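Local coordinates for nicotinate-nucleotide diphosphorylase (Carboxylating) (Streptococcus pyogenes GA06023, PDB 5HUO), which catalyses the transfer of a phosphoribosyl group to quinolinate, with loss of carbon dioxide and diphosphate, giving nicotinate mononucleotide for NAD(+) biosynthesis, at residues A[35-40]-A[170-175]; A[268-273]-A[280-285]. All coordinates share one frame; numbering follows the deposited sequence.

Interaction 1 (A[35-40]-A[170-175]); sequences PFQIDD and LRLFEK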
loop_
_atom_site.group_PDB
_atom_site.type_symbol
_atom_site.label_atom_id
_atom_site.label_comp_id
_atom_site.label_asym_id
_atom_site.label_seq_id
_atom_site.Cartn_x
_atom_site.Cartn_y
_atom_site.Cartn_z
ATOM N N PRO A 35 3.865 9.507 -15.720
ATOM C CA PRO A 35 3.280 9.558 -14.347
ATOM C C PRO A 35 3.090 8.201 -13.717
ATOM O O PRO A 35 3.269 8.026 -12.528
ATOM C CB PRO A 35 1.920 10.188 -14.578
ATOM C CG PRO A 35 2.165 11.093 -15.719
ATOM C CD PRO A 35 3.046 10.325 -16.647
ATOM N N PHE A 36 2.725 7.233 -14.521
ATOM C CA PHE A 36 2.637 5.883 -14.021
ATOM C C PHE A 36 3.907 5.429 -13.286
ATOM O O PHE A 36 3.862 4.718 -12.271
ATOM C CB PHE A 36 2.409 4.924 -15.158
ATOM C CG PHE A 36 2.586 3.510 -14.730
ATOM C CD1 PHE A 36 1.567 2.874 -14.039
ATOM C CD2 PHE A 36 3.808 2.830 -14.974
ATOM C CE1 PHE A 36 1.742 1.570 -13.616
ATOM C CE2 PHE A 36 3.994 1.541 -14.564
ATOM C CZ PHE A 36 2.958 0.909 -13.853
ATOM N N GLN A 37 5.037 5.778 -13.859
ATOM C CA GLN A 37 6.305 5.416 -13.292
ATOM C C GLN A 37 6.654 6.181 -12.050
ATOM O O GLN A 37 7.285 5.633 -11.142
ATOM C CB GLN A 37 7.406 5.693 -14.278
ATOM C CG GLN A 37 7.665 4.641 -15.323
ATOM C CD GLN A 37 8.702 5.080 -16.352
ATOM O OE1 GLN A 37 8.581 6.122 -16.944
ATOM N NE2 GLN A 37 9.710 4.242 -16.593
ATOM N N ILE A 38 6.285 7.464 -11.985
ATOM C CA ILE A 38 6.837 8.374 -10.894
ATOM C C ILE A 38 5.878 8.816 -9.803
ATOM O O ILE A 38 6.277 9.111 -8.705
ATOM C CB ILE A 38 7.519 9.610 -11.491
ATOM C CG1 ILE A 38 6.477 10.511 -12.151
ATOM C CG2 ILE A 38 8.554 9.215 -12.497
ATOM C CD1 ILE A 38 7.042 11.817 -12.676
ATOM N N ASP A 39 4.590 8.785 -10.111
ATOM C CA ASP A 39 3.590 9.302 -9.175
ATOM C C ASP A 39 3.680 8.783 -7.734
ATOM O O ASP A 39 3.650 9.580 -6.807
ATOM C CB ASP A 39 2.191 9.090 -9.702
ATOM C CG ASP A 39 1.774 10.136 -10.717
ATOM O OD1 ASP A 39 2.619 10.900 -11.231
ATOM O OD2 ASP A 39 0.544 10.164 -11.033
ATOM N N ASP A 40 3.758 7.466 -7.529
ATOM C CA ASP A 40 3.764 6.934 -6.154
ATOM C C ASP A 40 4.923 7.429 -5.363
ATOM O O ASP A 40 4.777 7.753 -4.189
ATOM C CB ASP A 40 3.741 5.432 -6.122
ATOM C CG ASP A 40 2.379 4.870 -6.467
ATOM O OD1 ASP A 40 1.331 5.531 -6.180
ATOM O OD2 ASP A 40 2.341 3.773 -7.077
ATOM N N LEU A 170 15.220 4.840 -5.937
ATOM C CA LEU A 170 15.227 5.862 -6.954
ATOM C C LEU A 170 15.994 5.398 -8.245
ATOM O O LEU A 170 16.279 6.224 -9.104
ATOM C CB LEU A 170 15.844 7.168 -6.459
ATOM C CG LEU A 170 15.128 7.852 -5.327
ATOM C CD1 LEU A 170 15.917 9.055 -4.827
ATOM C CD2 LEU A 170 13.754 8.302 -5.816
ATOM N N ARG A 171 16.245 4.117 -8.386
ATOM C CA ARG A 171 17.047 3.623 -9.509
ATOM C C ARG A 171 16.537 4.087 -10.882
ATOM O O ARG A 171 17.276 4.571 -11.693
ATOM C CB ARG A 171 17.154 2.092 -9.507
ATOM C CG ARG A 171 18.044 1.581 -10.579
ATOM C CD ARG A 171 18.366 0.136 -10.365
ATOM N NE ARG A 171 19.226 -0.073 -9.221
ATOM C CZ ARG A 171 19.456 -1.260 -8.653
ATOM N NH1 ARG A 171 18.874 -2.365 -9.066
ATOM N NH2 ARG A 171 20.254 -1.362 -7.600
ATOM N N LEU A 172 15.259 3.961 -11.066
ATOM C CA LEU A 172 14.612 4.419 -12.258
ATOM C C LEU A 172 14.970 5.840 -12.645
ATOM O O LEU A 172 15.157 6.152 -13.833
ATOM C CB LEU A 172 13.115 4.371 -12.010
ATOM C CG LEU A 172 12.211 4.678 -13.157
ATOM C CD1 LEU A 172 12.289 3.506 -14.160
ATOM C CD2 LEU A 172 10.825 4.782 -12.616
ATOM N N PHE A 173 14.994 6.703 -11.655
ATOM C CA PHE A 173 15.150 8.154 -11.869
ATOM C C PHE A 173 16.617 8.415 -12.176
ATOM O O PHE A 173 16.957 9.218 -13.038
ATOM C CB PHE A 173 14.754 8.994 -10.631
ATOM C CG PHE A 173 13.291 8.961 -10.273
ATOM C CD1 PHE A 173 12.763 7.942 -9.555
ATOM C CD2 PHE A 173 12.464 9.982 -10.593
ATOM C CE1 PHE A 173 11.411 7.909 -9.230
ATOM C CE2 PHE A 173 11.117 9.939 -10.294
ATOM C CZ PHE A 173 10.583 8.896 -9.616
ATOM N N GLU A 174 17.477 7.744 -11.464
ATOM C CA GLU A 174 18.919 7.896 -11.646
ATOM C C GLU A 174 19.347 7.332 -12.987
ATOM O O GLU A 174 20.122 7.918 -13.694
ATOM C CB GLU A 174 19.673 7.263 -10.487
ATOM C CG GLU A 174 19.330 7.970 -9.174
ATOM C CD GLU A 174 20.127 7.485 -7.983
ATOM O OE1 GLU A 174 20.657 6.328 -7.991
ATOM O OE2 GLU A 174 20.239 8.259 -7.006
ATOM N N LYS A 175 18.772 6.217 -13.375
ATOM C CA LYS A 175 19.097 5.615 -14.679
ATOM C C LYS A 175 18.733 6.617 -15.750
ATOM O O LYS A 175 19.419 6.734 -16.765
ATOM C CB LYS A 175 18.359 4.300 -14.874
ATOM C CG LYS A 175 18.861 3.213 -13.916
ATOM C CD LYS A 175 19.939 2.331 -14.546
ATOM C CE LYS A 175 20.584 1.437 -13.500
ATOM N NZ LYS A 175 21.562 0.484 -14.087
#
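Gln37 and Leu172 meet where the first turn of helix 35-49 faces the first turn of helix 171-180, their side chains crossing at about a right angle. Traced outward, Gln37 CB lies 3.9 Å from Leu172 CD2, and CG is 4.2 Å from the same methyl. The chain stays extended beyond CG (chi2 174°), which carries the amide across the two methyls, from CD2 at CB to CD1 at NE2, with Gln37 NE2 3.6 Å from Leu172 CD1. Both polar atoms find partners elsewhere: OE1 accepts from Thr34 N, and NE2 donates to Ser52 O of the second subunit, which also packs on Leu172. The amide is thus fixed at both ends, and its contact with the leucine is purely van der Waals. One residue on, Ile38 CG2 sits obliquely to the Phe173 ring, 3.5 Å from CE2. Leu33, in the loop before helix 35-49, and Leu139 of helix 122-153 also touch the Phe173 side chain. With no hydrogen bond between the segments, this is van der Waals packing between two helices, part of it apolar (Ile38 on Phe173), joining the N-terminal helix to the C-terminal-domain region of the quinolinate phosphoribosyltransferase fold at a subunit interface.

Interaction 2 (A[268-273]-A[280-285]); sequences IECSGN and SRFRGL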
loop_
_atom_site.group_PDB
_atom_site.type_symbol
_atom_site.label_atom_id
_atom_site.label_comp_id
_atom_site.label_asym_id
_atom_site.label_seq_id
_atom_site.Cartn_x
_atom_site.Cartn_y
_atom_site.Cartn_z
ATOM N N ILE A 268 33.154 -5.828 -24.888
ATOM C CA ILE A 268 34.154 -5.617 -23.847
ATOM C C ILE A 268 33.804 -4.401 -23.053
ATOM O O ILE A 268 33.614 -3.311 -23.610
ATOM C CB ILE A 268 35.590 -5.498 -24.377
ATOM C CG1 ILE A 268 35.951 -6.691 -25.279
ATOM C CG2 ILE A 268 36.588 -5.404 -23.220
ATOM C CD1 ILE A 268 37.227 -6.469 -26.116
ATOM N N GLU A 269 33.719 -4.620 -21.748
ATOM C CA GLU A 269 33.472 -3.561 -20.760
ATOM C C GLU A 269 34.700 -3.434 -19.865
ATOM O O GLU A 269 35.244 -4.456 -19.455
ATOM C CB GLU A 269 32.236 -3.872 -19.903
ATOM C CG GLU A 269 32.123 -3.101 -18.563
ATOM C CD GLU A 269 30.818 -3.400 -17.762
ATOM O OE1 GLU A 269 30.483 -2.673 -16.786
ATOM O OE2 GLU A 269 30.098 -4.374 -18.122
ATOM N N CYS A 270 35.142 -2.210 -19.598
ATOM C CA CYS A 270 36.112 -1.988 -18.564
ATOM C C CYS A 270 35.407 -1.391 -17.375
ATOM O O CYS A 270 34.572 -0.521 -17.497
ATOM C CB CYS A 270 37.241 -1.085 -19.008
ATOM S SG CYS A 270 38.432 -1.917 -20.093
ATOM N N SER A 271 35.799 -1.826 -16.187
ATOM C CA SER A 271 35.189 -1.320 -14.941
ATOM C C SER A 271 36.145 -1.359 -13.765
ATOM O O SER A 271 37.205 -1.976 -13.828
ATOM C CB SER A 271 33.989 -2.137 -14.611
ATOM O OG SER A 271 33.391 -1.677 -13.417
ATOM N N GLY A 272 35.793 -0.577 -12.763
ATOM C CA GLY A 272 36.593 -0.424 -11.541
ATOM C C GLY A 272 37.662 0.676 -11.568
ATOM O O GLY A 272 38.469 0.758 -12.521
ATOM N N ASN A 273 37.682 1.486 -10.494
ATOM C CA ASN A 273 38.622 2.626 -10.359
ATOM C C ASN A 273 38.488 3.541 -11.572
ATOM O O ASN A 273 39.453 3.764 -12.313
ATOM C CB ASN A 273 40.099 2.132 -10.206
ATOM C CG ASN A 273 41.081 3.245 -9.769
ATOM O OD1 ASN A 273 40.875 3.914 -8.744
ATOM N ND2 ASN A 273 42.162 3.428 -10.534
ATOM N N SER A 280 40.069 9.081 -18.813
ATOM C CA SER A 280 40.739 9.439 -20.099
ATOM C C SER A 280 41.731 8.374 -20.586
ATOM O O SER A 280 41.998 8.259 -21.771
ATOM C CB SER A 280 41.441 10.762 -19.959
ATOM O OG SER A 280 42.354 10.681 -18.886
ATOM N N ARG A 281 42.194 7.538 -19.669
ATOM C CA ARG A 281 43.129 6.436 -19.998
ATOM C C ARG A 281 42.564 5.451 -21.018
ATOM O O ARG A 281 43.307 4.763 -21.700
ATOM C CB ARG A 281 43.603 5.664 -18.743
ATOM C CG ARG A 281 42.641 4.638 -18.194
ATOM C CD ARG A 281 43.215 3.749 -17.087
ATOM N NE ARG A 281 42.170 3.525 -16.050
ATOM C CZ ARG A 281 42.005 2.509 -15.186
ATOM N NH1 ARG A 281 40.947 2.554 -14.348
ATOM N NH2 ARG A 281 42.829 1.453 -15.132
ATOM N N PHE A 282 41.248 5.350 -21.096
ATOM C CA PHE A 282 40.600 4.415 -22.011
ATOM C C PHE A 282 40.475 4.996 -23.403
ATOM O O PHE A 282 40.085 4.297 -24.328
ATOM C CB PHE A 282 39.235 3.967 -21.486
ATOM C CG PHE A 282 39.298 3.375 -20.130
ATOM C CD1 PHE A 282 39.607 2.047 -19.958
ATOM C CD2 PHE A 282 39.059 4.146 -19.023
ATOM C CE1 PHE A 282 39.675 1.484 -18.685
ATOM C CE2 PHE A 282 39.114 3.611 -17.751
ATOM C CZ PHE A 282 39.426 2.278 -17.574
ATOM N N ARG A 283 40.799 6.271 -23.568
ATOM C CA ARG A 283 40.640 6.914 -24.883
ATOM C C ARG A 283 41.312 6.122 -26.003
ATOM O O ARG A 283 42.449 5.671 -25.883
ATOM C CB ARG A 283 41.175 8.321 -24.887
ATOM C CG ARG A 283 40.754 9.083 -26.125
ATOM C CD ARG A 283 41.267 10.506 -26.052
ATOM N NE ARG A 283 40.572 11.301 -25.042
ATOM C CZ ARG A 283 41.127 12.233 -24.272
ATOM N NH1 ARG A 283 42.405 12.512 -24.353
ATOM N NH2 ARG A 283 40.382 12.891 -23.410
ATOM N N GLY A 284 40.561 5.899 -27.065
ATOM C CA GLY A 284 41.079 5.205 -28.246
ATOM C C GLY A 284 41.197 3.683 -28.229
ATOM O O GLY A 284 41.559 3.111 -29.248
ATOM N N LEU A 285 40.894 3.019 -27.116
ATOM C CA LEU A 285 40.881 1.534 -27.101
ATOM C C LEU A 285 39.670 0.970 -27.832
ATOM O O LEU A 285 38.663 1.617 -27.985
ATOM C CB LEU A 285 40.918 0.938 -25.700
ATOM C CG LEU A 285 41.971 1.562 -24.794
ATOM C CD1 LEU A 285 42.006 0.925 -23.415
ATOM C CD2 LEU A 285 43.351 1.502 -25.457
#
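Cys270, on strand 268-271, and Phe282, in the 3-10 turn of 280-282, form the close-packed half of this contact. Cys270 CB comes 3.6 Å from Phe282 CE1, approaching the ring obliquely, and Cys270 SG lies 3.9 Å from Phe282 CE1. From the ring centroid of Phe282 the sulfur of Cys270 stands at 5.0 Å, 65° off the normal, an oblique sulfur-aromatic contact. Both residues are buried: Ile255 of helix 252-262 and Ile287 pack on Cys270, Ile274 touches Phe282, and Val290 of the adjacent strand meets both. Directly after Phe282 in the chain, a type II turn to Leu285 is closed by a hydrogen bond from Leu285 N to Phe282 O. The contact thus folds the connection between strands 267-271 and 289-291, parallel neighbours in the six-stranded sheet of the C-terminal domain, back onto the strand it leaves.

The other side is polar and more exposed, with few atoms meeting. Arg281 CG, set between the backbone N and the carbonyl carbon (chi1 80°), lies 3.6 Å above one face of the Phe282 ring, displaced toward the rim; in turn Phe282 CZ sits over one guanidinium face, also offset toward the rim. Arg281 NH1 is 2.8 Å from Asn273 O and 3.6 Å from Gly272 O, both oxygens at the guanidinium edge, near its plane. The exposed Asn273 amide is turned 71° from that plane and meets it loosely, ND2 of Asn273 approaching Arg281 NH1 to 4.1 Å.

The chemistry therefore divides in two: dispersion and sulfur-aromatic contact on the buried side, and on the exposed side a cationic NH1 facing two backbone carbonyl oxygens, which is probably favourable electrostatically.

How the interactions relate
Interactions 1 and 2 do not touch: their centres lie 30 Å apart and their nearest atoms about 10 Å. They follow one another along the chain, and their surroundings differ. Residues of two neighbouring subunits reach interaction 1, whereas no other chain of the assembly touches 268-273 or 280-285. An indirect connection runs through His186, whose NE2 is hydrogen-bonded to Glu269 OE2 on the strand of interaction 2 and whose carbonyl oxygen makes a weak hydrogen bond with Lys175 NZ in interaction 1. A sulfate, probably from the crystallisation liquor, lies about 5 Å from the Gly272 position, by the C-terminal end of strand 267-271; it may mark a phosphate site, as the substrate 5-phospho-alpha-D-ribose 1-diphosphate would need.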